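Local coordinates for protein (atp-binding domain of protein MJ0577) (Methanocaldococcus jannaschii, PDB 1MJH) that binds ATP together with a manganese ion, forms a homodimer and belongs to the universal stress protein A family, at residues B[109-113]-B[145-150]; B[123-129]-B[153-159]; B[5-10]-B[22-28]; B[85-89]-B[100-104]. All coordinates share one frame; numbering follows the deposited sequence.

Contact 1. Residues B[109-113]-B[145-150]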
# COMPACT_ATOMS: atom_id res chain seq x y z
N HIS B 109 -14.73 2.87 -6.82
CA HIS B 109 -14.10 1.84 -5.99
C HIS B 109 -14.51 0.42 -6.39
O HIS B 109 -13.68 -0.48 -6.41
CB HIS B 109 -14.34 2.06 -4.49
CG HIS B 109 -15.72 1.70 -3.99
ND1 HIS B 109 -16.74 2.63 -3.91
CD2 HIS B 109 -16.23 0.53 -3.53
CE1 HIS B 109 -17.84 2.06 -3.42
NE2 HIS B 109 -17.54 0.81 -3.20
N GLU B 110 -15.75 0.29 -6.86
CA GLU B 110 -16.20 -1.05 -7.31
C GLU B 110 -15.53 -1.52 -8.56
O GLU B 110 -15.14 -2.68 -8.66
CB GLU B 110 -17.74 -1.01 -7.48
CG GLU B 110 -18.48 -0.75 -6.19
CD GLU B 110 -19.98 -0.98 -6.21
OE1 GLU B 110 -20.58 -1.12 -7.29
OE2 GLU B 110 -20.60 -1.03 -5.12
N GLU B 111 -15.31 -0.61 -9.54
CA GLU B 111 -14.64 -1.00 -10.75
C GLU B 111 -13.18 -1.31 -10.54
O GLU B 111 -12.60 -2.19 -11.20
CB GLU B 111 -14.79 0.08 -11.86
CG GLU B 111 -16.25 0.27 -12.28
CD GLU B 111 -16.69 -0.89 -13.17
OE1 GLU B 111 -15.88 -1.62 -13.74
OE2 GLU B 111 -17.93 -1.00 -13.25
N ILE B 112 -12.50 -0.55 -9.64
CA ILE B 112 -11.09 -0.86 -9.39
C ILE B 112 -10.94 -2.26 -8.82
O ILE B 112 -10.09 -3.03 -9.23
CB ILE B 112 -10.49 0.20 -8.45
CG1 ILE B 112 -10.52 1.56 -9.17
CG2 ILE B 112 -9.06 -0.17 -8.00
CD1 ILE B 112 -10.21 2.75 -8.21
N VAL B 113 -11.84 -2.58 -7.84
CA VAL B 113 -11.77 -3.91 -7.24
C VAL B 113 -12.06 -5.01 -8.27
O VAL B 113 -11.36 -6.01 -8.32
CB VAL B 113 -12.76 -3.99 -6.07
CG1 VAL B 113 -12.89 -5.41 -5.51
CG2 VAL B 113 -12.25 -3.07 -4.92
N ASN B 145 -12.01 2.23 0.43
CA ASN B 145 -12.82 1.07 -0.02
C ASN B 145 -12.03 0.03 -0.77
O ASN B 145 -12.30 -1.18 -0.65
CB ASN B 145 -13.91 1.59 -0.97
CG ASN B 145 -15.16 2.05 -0.31
OD1 ASN B 145 -15.84 1.33 0.44
ND2 ASN B 145 -15.57 3.31 -0.58
N VAL B 146 -11.06 0.44 -1.63
CA VAL B 146 -10.28 -0.59 -2.33
C VAL B 146 -9.42 -1.39 -1.37
O VAL B 146 -9.31 -2.63 -1.52
CB VAL B 146 -9.37 0.08 -3.40
CG1 VAL B 146 -8.34 -0.92 -3.92
CG2 VAL B 146 -10.32 0.66 -4.47
N ILE B 147 -8.81 -0.76 -0.35
CA ILE B 147 -8.01 -1.58 0.57
C ILE B 147 -8.91 -2.59 1.31
O ILE B 147 -8.49 -3.73 1.55
CB ILE B 147 -7.31 -0.66 1.60
CG1 ILE B 147 -6.19 0.14 0.87
CG2 ILE B 147 -6.76 -1.45 2.76
CD1 ILE B 147 -5.78 1.29 1.82
N LYS B 148 -10.06 -2.16 1.77
CA LYS B 148 -10.97 -3.00 2.56
C LYS B 148 -11.66 -4.05 1.69
O LYS B 148 -12.01 -5.08 2.24
CB LYS B 148 -12.07 -2.14 3.20
CG LYS B 148 -11.44 -1.27 4.31
CD LYS B 148 -12.45 -0.46 5.08
CE LYS B 148 -11.80 0.11 6.36
NZ LYS B 148 -12.87 1.00 6.97
N LYS B 149 -11.84 -3.75 0.40
CA LYS B 149 -12.66 -4.76 -0.36
C LYS B 149 -11.81 -5.61 -1.25
O LYS B 149 -12.32 -6.67 -1.68
CB LYS B 149 -13.76 -3.99 -1.10
CG LYS B 149 -14.89 -3.46 -0.21
CD LYS B 149 -15.81 -2.52 -0.97
CE LYS B 149 -16.76 -1.75 -0.07
NZ LYS B 149 -17.82 -1.09 -0.87
N SER B 150 -10.69 -5.17 -1.80
CA SER B 150 -9.83 -6.01 -2.62
C SER B 150 -8.94 -6.92 -1.81
O SER B 150 -8.40 -6.54 -0.75
CB SER B 150 -8.96 -5.10 -3.51
OG SER B 150 -8.12 -5.88 -4.36
O HOH W 1 -9.61 -6.96 -6.29
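S150 OG is gripped by two partners where S150 comes up against V113: a water 2.7 Å from OG, and the backbone N of K152. The same water donates to V113 O at 2.8 Å, bridging the end of helix 141-149 to helix 108-118. A chi1 of -179° swings OG away from its own N, to the water and K152 N. S150 CB lies 4.1 Å from V113 CG2. Toward the start of both segments, H109 and N145 meet as flat groups. The N145 amide is stacked on one face of the imidazole with the planes 17° apart, its ND2 3.6 Å above the ring and shifted to the rim; E110 CG lies over the opposite face. That ND2 also makes a weak hydrogen bond to S141 O, which helps set the turn of the amide. The extended chain of K149 brings NZ to 3.0 Å from H109 NE2. Segments 109-113 and 145-149 cross at -45°; their helices lie on the same face of the parallel sheet of this Rossmann-like α/β fold. On the sheet side, V146 CG2 touches I112 CG2 at 3.8 Å, the two side chains meeting nearly at right angles. V146 also packs on I124, M126 and V154, while I112 packs on L9 and P11 and touches the bound ATP.

Contact 2. Residues B[123-129]-B[153-159]. With ATP (adenosine-5'-triphosphate), chain F.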
# COMPACT_ATOMS: atom_id res chain seq x y z
N ILE B 123 -0.57 -6.20 -7.91
CA ILE B 123 -0.52 -5.08 -6.95
C ILE B 123 -1.35 -3.96 -7.54
O ILE B 123 -1.47 -3.87 -8.78
CB ILE B 123 0.93 -4.65 -6.72
CG1 ILE B 123 0.97 -3.49 -5.71
CG2 ILE B 123 1.64 -4.22 -8.02
CD1 ILE B 123 2.42 -3.21 -5.26
N ILE B 124 -1.96 -3.16 -6.70
CA ILE B 124 -2.65 -1.95 -7.11
C ILE B 124 -1.81 -0.77 -6.58
O ILE B 124 -1.50 -0.81 -5.38
CB ILE B 124 -4.04 -1.85 -6.45
CG1 ILE B 124 -4.84 -3.15 -6.86
CG2 ILE B 124 -4.73 -0.66 -7.07
CD1 ILE B 124 -6.21 -3.14 -6.25
N ILE B 125 -1.42 0.17 -7.42
CA ILE B 125 -0.61 1.34 -6.93
C ILE B 125 -1.50 2.59 -7.10
O ILE B 125 -1.92 2.90 -8.22
CB ILE B 125 0.68 1.44 -7.74
CG1 ILE B 125 1.60 0.23 -7.46
CG2 ILE B 125 1.42 2.73 -7.30
CD1 ILE B 125 2.92 0.26 -8.23
N MET B 126 -1.83 3.30 -6.03
CA MET B 126 -2.84 4.39 -6.13
C MET B 126 -2.49 5.51 -5.17
O MET B 126 -1.72 5.27 -4.23
CB MET B 126 -4.31 3.85 -5.96
CG MET B 126 -4.58 3.34 -4.50
SD MET B 126 -6.12 2.23 -4.37
CE MET B 126 -7.29 3.43 -5.03
N GLY B 127 -3.13 6.68 -5.35
CA GLY B 127 -2.86 7.75 -4.38
C GLY B 127 -3.69 7.56 -3.12
O GLY B 127 -4.69 6.84 -3.09
N SER B 128 -3.26 8.26 -2.04
CA SER B 128 -4.07 8.30 -0.82
C SER B 128 -5.29 9.21 -0.96
O SER B 128 -6.30 9.05 -0.25
CB SER B 128 -3.24 8.80 0.36
OG SER B 128 -2.80 10.14 0.11
N HIS B 129 -5.19 10.22 -1.84
CA HIS B 129 -6.23 11.22 -2.06
C HIS B 129 -6.31 11.51 -3.56
O HIS B 129 -5.58 10.91 -4.33
CB HIS B 129 -5.88 12.57 -1.33
CG HIS B 129 -5.81 12.44 0.17
ND1 HIS B 129 -4.81 11.82 0.88
CD2 HIS B 129 -6.70 12.90 1.10
CE1 HIS B 129 -5.08 11.89 2.17
NE2 HIS B 129 -6.25 12.55 2.35
N PRO B 153 -2.58 -6.69 -2.94
CA PRO B 153 -1.70 -5.75 -2.24
C PRO B 153 -1.95 -4.35 -2.80
O PRO B 153 -2.16 -4.21 -4.03
CB PRO B 153 -0.28 -6.22 -2.58
CG PRO B 153 -0.43 -7.65 -3.08
CD PRO B 153 -1.78 -7.66 -3.69
N VAL B 154 -2.05 -3.36 -1.89
CA VAL B 154 -2.26 -1.98 -2.35
C VAL B 154 -1.13 -1.07 -1.84
O VAL B 154 -0.91 -0.98 -0.63
CB VAL B 154 -3.57 -1.44 -1.76
CG1 VAL B 154 -3.81 0.02 -2.25
CG2 VAL B 154 -4.80 -2.24 -2.24
N LEU B 155 -0.43 -0.48 -2.80
CA LEU B 155 0.60 0.55 -2.45
C LEU B 155 -0.14 1.88 -2.41
O LEU B 155 -0.56 2.36 -3.44
CB LEU B 155 1.75 0.52 -3.45
CG LEU B 155 2.79 1.68 -3.24
CD1 LEU B 155 3.37 1.63 -1.84
CD2 LEU B 155 3.95 1.51 -4.26
N VAL B 156 -0.22 2.52 -1.25
CA VAL B 156 -0.87 3.79 -1.06
C VAL B 156 0.19 4.90 -1.04
O VAL B 156 1.06 4.89 -0.18
CB VAL B 156 -1.62 3.86 0.28
CG1 VAL B 156 -2.31 5.23 0.37
CG2 VAL B 156 -2.66 2.72 0.45
N VAL B 157 0.18 5.76 -2.06
CA VAL B 157 1.17 6.82 -2.17
C VAL B 157 0.54 8.10 -1.61
O VAL B 157 -0.53 8.50 -2.09
CB VAL B 157 1.51 7.04 -3.65
CG1 VAL B 157 2.54 8.17 -3.83
CG2 VAL B 157 2.16 5.77 -4.25
N LYS B 158 1.21 8.73 -0.65
CA LYS B 158 0.50 9.84 0.03
C LYS B 158 0.56 11.14 -0.75
O LYS B 158 1.43 11.42 -1.57
CB LYS B 158 1.16 10.14 1.41
CG LYS B 158 1.22 8.89 2.32
CD LYS B 158 -0.12 8.33 2.66
CE LYS B 158 -1.23 9.26 3.18
NZ LYS B 158 -0.84 9.84 4.55
N ARG B 159 -0.42 11.99 -0.43
CA ARG B 159 -0.50 13.31 -1.07
C ARG B 159 0.66 14.19 -0.62
O ARG B 159 1.38 13.87 0.29
CB ARG B 159 -1.82 13.98 -0.62
CG ARG B 159 -1.89 14.14 0.91
CD ARG B 159 -3.20 14.84 1.32
NE ARG B 159 -3.32 14.91 2.79
CZ ARG B 159 -4.45 15.34 3.39
NH1 ARG B 159 -5.53 15.68 2.69
NH2 ARG B 159 -4.54 15.38 4.72
PG ATP F . -13.20 11.47 -2.08
O1G ATP F . -13.52 10.44 -1.05
O2G ATP F . -13.46 10.93 -3.37
O3G ATP F . -13.90 12.74 -1.86
PB ATP F . -10.38 12.05 -2.73
O1B ATP F . -9.50 13.02 -2.08
O2B ATP F . -10.78 12.53 -4.06
O3B ATP F . -11.61 11.74 -1.81
PA ATP F . -9.84 9.27 -3.67
O1A ATP F . -10.09 8.24 -2.69
O2A ATP F . -10.81 9.46 -4.70
O3A ATP F . -9.59 10.67 -2.85
O5' ATP F . -8.48 9.21 -4.45
C5' ATP F . -7.54 8.17 -4.07
C4' ATP F . -6.99 7.51 -5.31
O4' ATP F . -8.08 6.70 -5.91
C3' ATP F . -6.56 8.41 -6.46
O3' ATP F . -5.25 8.98 -6.27
C2' ATP F . -6.65 7.43 -7.65
O2' ATP F . -5.48 6.58 -7.64
C1' ATP F . -7.93 6.64 -7.28
N9 ATP F . -9.13 7.13 -7.94
C8 ATP F . -10.07 7.98 -7.48
N7 ATP F . -11.08 8.16 -8.31
C5 ATP F . -10.77 7.45 -9.36
C6 ATP F . -11.45 7.27 -10.56
N6 ATP F . -12.61 7.88 -10.78
N1 ATP F . -10.88 6.47 -11.46
C2 ATP F . -9.70 5.83 -11.20
N3 ATP F . -8.97 5.94 -10.08
C4 ATP F . -9.58 6.80 -9.24
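R159 lays its guanidinium flat on the imidazole of H129, planes 12° and centres 3.9 Å apart, with R159 CD over the same ring face, 3.6 Å from the centroid. Bonds from the guanidinium to N133, L134 and K135 pin its rotation. The imidazole is fixed at its rim: S128 OG sits in the ring plane 2.7 Å from H129 ND1, and NE2 bonds to I137 O. The strands run parallel, joined by ladder bonds such as M126 N to L155 O, 3.0 Å. I125 CG1 runs alongside L155 CB, 4.0 Å away. On the opposite face M126 SD slants over V154 CG1, 3.8 Å off; its chain bends at chi3 (-58°) and CE reaches the ATP ribose, 3.5 Å from O4'. The backbone adds its own bonds to the ribose: G127 N donates to ATP O2' at 3.3 Å, and ATP O3' donates to H129 O; P11, V41, T132, N133, S141 and V142 bind ATP elsewhere. Strand 7-11 flanks 123-127 on its other side, and 154-157 continues antiparallel into the second subunit. Helix 16-27 and F28 cover the face of I125, L155 and V157; helix 141-149, the beta-alpha-beta crossover, covers that of I124, M126 and V156.

Contact 3. Residues B[5-10]-B[22-28]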
# COMPACT_ATOMS: atom_id res chain seq x y z
N TYR B 5 6.03 -8.82 -9.08
CA TYR B 5 5.14 -7.74 -9.50
C TYR B 5 5.23 -7.62 -11.02
O TYR B 5 6.04 -6.86 -11.55
CB TYR B 5 5.57 -6.44 -8.82
CG TYR B 5 5.56 -6.53 -7.30
CD1 TYR B 5 4.43 -6.80 -6.56
CD2 TYR B 5 6.79 -6.37 -6.66
CE1 TYR B 5 4.50 -6.90 -5.17
CE2 TYR B 5 6.87 -6.46 -5.27
CZ TYR B 5 5.72 -6.72 -4.56
OH TYR B 5 5.79 -6.82 -3.19
N LYS B 6 4.59 -8.54 -11.73
CA LYS B 6 4.62 -8.52 -13.19
C LYS B 6 3.51 -7.65 -13.76
O LYS B 6 3.77 -7.00 -14.77
CB LYS B 6 4.43 -9.98 -13.69
CG LYS B 6 4.53 -10.06 -15.21
CD LYS B 6 4.78 -11.47 -15.72
CE LYS B 6 5.13 -11.43 -17.20
NZ LYS B 6 5.98 -12.59 -17.61
N LYS B 7 2.33 -7.62 -13.12
CA LYS B 7 1.21 -6.86 -13.65
C LYS B 7 0.66 -5.93 -12.59
O LYS B 7 0.38 -6.33 -11.44
CB LYS B 7 0.12 -7.85 -14.13
CG LYS B 7 -1.00 -7.14 -14.88
CD LYS B 7 -2.12 -8.15 -15.19
CE LYS B 7 -1.59 -9.21 -16.16
NZ LYS B 7 -2.77 -9.81 -16.86
N ILE B 8 0.66 -4.63 -12.88
CA ILE B 8 0.20 -3.59 -11.94
C ILE B 8 -1.11 -2.96 -12.38
O ILE B 8 -1.29 -2.63 -13.58
CB ILE B 8 1.28 -2.46 -11.97
CG1 ILE B 8 2.60 -2.99 -11.46
CG2 ILE B 8 0.84 -1.25 -11.15
CD1 ILE B 8 3.82 -2.14 -11.90
N LEU B 9 -2.00 -2.70 -11.42
CA LEU B 9 -3.21 -1.92 -11.72
C LEU B 9 -2.92 -0.49 -11.26
O LEU B 9 -2.56 -0.32 -10.08
CB LEU B 9 -4.50 -2.37 -11.02
CG LEU B 9 -5.76 -1.52 -11.18
CD1 LEU B 9 -6.17 -1.43 -12.67
CD2 LEU B 9 -6.96 -2.06 -10.40
N TYR B 10 -3.07 0.52 -12.14
CA TYR B 10 -2.82 1.89 -11.75
C TYR B 10 -4.08 2.67 -12.10
O TYR B 10 -4.34 2.99 -13.28
CB TYR B 10 -1.61 2.49 -12.51
CG TYR B 10 -1.50 3.99 -12.40
CD1 TYR B 10 -1.56 4.60 -11.14
CD2 TYR B 10 -1.34 4.80 -13.52
CE1 TYR B 10 -1.45 5.98 -11.02
CE2 TYR B 10 -1.23 6.18 -13.39
CZ TYR B 10 -1.29 6.75 -12.15
OH TYR B 10 -1.20 8.13 -11.99
N LEU B 22 2.01 7.77 -10.05
CA LEU B 22 2.64 7.35 -11.30
C LEU B 22 4.13 7.19 -11.15
O LEU B 22 4.76 6.32 -11.79
CB LEU B 22 2.26 8.38 -12.39
CG LEU B 22 2.87 8.11 -13.77
CD1 LEU B 22 2.47 6.77 -14.31
CD2 LEU B 22 2.31 9.24 -14.69
N LYS B 23 4.80 8.06 -10.36
CA LYS B 23 6.22 7.94 -10.13
C LYS B 23 6.58 6.54 -9.56
O LYS B 23 7.63 6.01 -9.91
CB LYS B 23 6.76 8.99 -9.16
CG LYS B 23 6.41 10.43 -9.62
CD LYS B 23 6.97 11.42 -8.59
CE LYS B 23 7.12 12.82 -9.12
NZ LYS B 23 7.94 13.03 -10.35
N HIS B 24 5.72 6.06 -8.67
CA HIS B 24 5.95 4.74 -8.05
C HIS B 24 5.67 3.64 -9.04
O HIS B 24 6.44 2.67 -9.08
CB HIS B 24 5.07 4.57 -6.78
CG HIS B 24 5.53 5.54 -5.73
ND1 HIS B 24 6.30 5.09 -4.67
CD2 HIS B 24 5.32 6.87 -5.58
CE1 HIS B 24 6.58 6.15 -3.91
NE2 HIS B 24 6.02 7.28 -4.43
N VAL B 25 4.66 3.77 -9.90
CA VAL B 25 4.49 2.76 -10.96
C VAL B 25 5.77 2.64 -11.80
O VAL B 25 6.22 1.53 -12.14
CB VAL B 25 3.31 3.13 -11.87
CG1 VAL B 25 3.14 2.10 -13.02
CG2 VAL B 25 2.02 3.16 -11.03
N LYS B 26 6.32 3.78 -12.17
CA LYS B 26 7.58 3.78 -12.95
C LYS B 26 8.70 3.14 -12.20
O LYS B 26 9.54 2.39 -12.77
CB LYS B 26 7.92 5.23 -13.40
CG LYS B 26 6.85 5.74 -14.39
CD LYS B 26 7.02 7.23 -14.71
CE LYS B 26 8.37 7.59 -15.29
NZ LYS B 26 8.50 9.08 -15.51
N ALA B 27 8.78 3.31 -10.86
CA ALA B 27 9.83 2.68 -10.08
C ALA B 27 9.77 1.19 -10.01
O ALA B 27 10.77 0.52 -9.67
CB ALA B 27 9.90 3.35 -8.69
N PHE B 28 8.59 0.60 -10.27
CA PHE B 28 8.47 -0.86 -10.25
C PHE B 28 9.08 -1.48 -11.52
O PHE B 28 9.09 -2.69 -11.58
CB PHE B 28 7.00 -1.26 -10.10
CG PHE B 28 6.56 -1.44 -8.69
CD1 PHE B 28 6.57 -0.40 -7.79
CD2 PHE B 28 6.15 -2.69 -8.21
CE1 PHE B 28 6.17 -0.55 -6.48
CE2 PHE B 28 5.76 -2.85 -6.90
CZ PHE B 28 5.78 -1.79 -6.02
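The first beta-alpha-beta unit of the fold brings strand 7-11 against helix 16-27: I8 and Y10 of the strand, with Y5 just before it, meet L22 and V25 of the helix and F28 at the end of segment 22-28. The short axes run nearly antiparallel, at 174°, as when a helix returns over the strand that precedes it. At one end the rings of Y5 and F28 form a T-shaped pair: the edge of F28 points at the face of Y5, planes 69° and centroids 5.2 Å apart. F28 CE2 does the touching, 3.7 Å from Y5 CD2 and shifted toward the rim of the tyrosine ring. Beside it I8 CD1 reaches F28 CB at 3.8 Å. At the other end the Y10 side chain crosses those of V25 and L22 at about a right angle; its N and CG are trans (chi1 167°), which carries the ring out from the strand. V25 CG2 meets the ring at CD1, 3.9 Å away, and L22 CD1 comes equally close to Y10 CE2. The Y10 hydroxyl oxygen lies 3.5 Å from L22 CB but donates its proton to A18 O, one helical turn earlier. Van der Waals and aromatic contacts join the two segments directly, while both tyrosines spend their hydroxyls elsewhere, Y10 tying its strand to helix 16-27 and Y5 bonding across the dimer interface to H24 ND1 of the second subunit.

Contact 4. Residues B[85-89]-B[100-104]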
# COMPACT_ATOMS: atom_id res chain seq x y z
N MET B 85 -5.25 10.06 -20.70
CA MET B 85 -4.81 8.68 -20.68
C MET B 85 -3.72 8.40 -21.71
O MET B 85 -2.80 7.63 -21.46
CB MET B 85 -6.03 7.77 -20.89
CG MET B 85 -7.04 7.72 -19.74
SD MET B 85 -6.53 6.79 -18.24
CE MET B 85 -7.20 5.18 -18.78
N GLU B 86 -3.83 9.04 -22.90
CA GLU B 86 -2.78 8.83 -23.91
C GLU B 86 -1.42 9.31 -23.48
O GLU B 86 -0.39 8.66 -23.74
CB GLU B 86 -3.21 9.57 -25.20
CG GLU B 86 -4.35 8.91 -25.94
CD GLU B 86 -4.12 7.46 -26.32
OE1 GLU B 86 -2.99 7.06 -26.68
OE2 GLU B 86 -5.06 6.62 -26.28
N ASN B 87 -1.30 10.47 -22.82
CA ASN B 87 -0.05 11.00 -22.33
C ASN B 87 0.53 10.01 -21.28
O ASN B 87 1.72 9.74 -21.30
CB ASN B 87 -0.22 12.38 -21.68
CG ASN B 87 -0.23 13.52 -22.71
OD1 ASN B 87 0.47 13.42 -23.72
ND2 ASN B 87 -1.03 14.54 -22.43
N ILE B 88 -0.32 9.49 -20.38
CA ILE B 88 0.24 8.53 -19.39
C ILE B 88 0.69 7.22 -20.02
O ILE B 88 1.71 6.62 -19.71
CB ILE B 88 -0.86 8.20 -18.34
CG1 ILE B 88 -1.26 9.50 -17.62
CG2 ILE B 88 -0.28 7.17 -17.37
CD1 ILE B 88 -2.57 9.31 -16.85
N LYS B 89 -0.16 6.71 -20.92
CA LYS B 89 0.17 5.48 -21.65
C LYS B 89 1.49 5.63 -22.39
O LYS B 89 2.33 4.75 -22.30
CB LYS B 89 -0.99 5.15 -22.61
CG LYS B 89 -0.65 4.03 -23.59
CD LYS B 89 -1.92 3.45 -24.20
CE LYS B 89 -1.60 2.16 -24.95
NZ LYS B 89 -2.77 1.62 -25.67
N LYS B 100 -2.31 -1.63 -20.94
CA LYS B 100 -3.68 -1.83 -21.34
C LYS B 100 -4.51 -0.70 -20.73
O LYS B 100 -4.75 -0.69 -19.51
CB LYS B 100 -4.26 -3.15 -20.83
CG LYS B 100 -5.72 -3.36 -21.24
CD LYS B 100 -6.25 -4.74 -20.87
CE LYS B 100 -7.72 -4.89 -21.25
NZ LYS B 100 -8.27 -6.23 -20.89
N ASP B 101 -4.96 0.21 -21.61
CA ASP B 101 -5.74 1.34 -21.06
C ASP B 101 -7.23 1.09 -21.07
O ASP B 101 -7.83 0.59 -22.06
CB ASP B 101 -5.39 2.63 -21.81
CG ASP B 101 -5.49 2.46 -23.32
OD1 ASP B 101 -5.00 1.47 -23.87
OD2 ASP B 101 -6.06 3.38 -23.95
N ILE B 102 -7.90 1.31 -19.96
CA ILE B 102 -9.34 1.15 -19.79
C ILE B 102 -10.05 2.37 -19.26
O ILE B 102 -9.66 2.97 -18.24
CB ILE B 102 -9.60 -0.03 -18.80
CG1 ILE B 102 -8.94 -1.32 -19.29
CG2 ILE B 102 -11.08 -0.20 -18.52
CD1 ILE B 102 -8.93 -2.44 -18.24
N ILE B 103 -11.13 2.81 -19.90
CA ILE B 103 -12.02 3.83 -19.44
C ILE B 103 -13.40 3.19 -19.29
O ILE B 103 -13.87 2.54 -20.22
CB ILE B 103 -12.16 5.08 -20.31
CG1 ILE B 103 -10.79 5.75 -20.48
CG2 ILE B 103 -13.20 6.05 -19.78
CD1 ILE B 103 -10.78 6.75 -21.62
N VAL B 104 -13.98 3.29 -18.10
CA VAL B 104 -15.27 2.65 -17.88
C VAL B 104 -16.17 3.56 -17.06
O VAL B 104 -15.66 4.37 -16.27
CB VAL B 104 -15.06 1.29 -17.21
CG1 VAL B 104 -14.43 1.50 -15.83
CG2 VAL B 104 -16.32 0.45 -17.09
O HOH W 2 -6.25 3.65 -26.59
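K89 and D101 supply the charged part of the contact. K89 NZ donates to D101 OD1 at 2.9 Å in a salt bridge, and it comes from above the carboxylate, 49° out of its plane. The lysine leaves the helix with CG swung clear of its own N (chi1 170°) and stays extended to NZ, carrying the chain across the aspartate, where CD also passes 3.7 Å from D101 OD1. The other carboxylate oxygen faces E86: E86 OE2 and D101 OD2 are 4.1 Å apart, with the two carboxylate planes perpendicular. A water donates to both, at 2.7 Å to D101 OD2 and 3.2 Å to E86 OE2, which probably softens their repulsion, and the ammonium of K89 probably eases it further.

The apolar part belongs to M85. Its chain bends at chi2 and chi3 and tucks the methyl against the strand, where CE lies 3.4 Å from I102 O and 4.0 Å from I103 CG1. M85 and I103 pass alongside each other, running opposite ways. Deeper in, M85 also packs on L38 and H40 of the neighbouring strand and on T12 and F14.

I102 turns to the other face of the sheet, onto I37 and L39. Segments 85-89 and 100-104 run nearly antiparallel, at 161°, and pack together with a buried methionine and charged groups on the solvent side. This is the helix-to-strand half of a beta-alpha-beta unit that begins with strand 35-43 and places 98-106 at the edge of the parallel sheet.

In the fold
Contacts 2 and 3 form the core: they hold adjacent strands, 123-127 and 7-11, joined by backbone bonds between I123, I125 and L9. Contact 4 is a surface contact at the edge of the same sheet, and contact 1 is partly buried. Contacts 1, 2 and 3 all reach the second subunit; contact 4 does not. On one face of the sheet L22 of helix 16-27 and Y10 of strand 7-11 both touch I88 of helix 66-95, linking contacts 3 and 4; contact 1 covers the other, resting V146 on I124 and M126 of contact 2. Contact 3 is apolar and aromatic, contact 2 a backbone ladder plus an arginine-histidine stack; contact 1 combines an amide-imidazole stack, apolar packing and a water bridge, contact 4 a salt bridge and a water bridge.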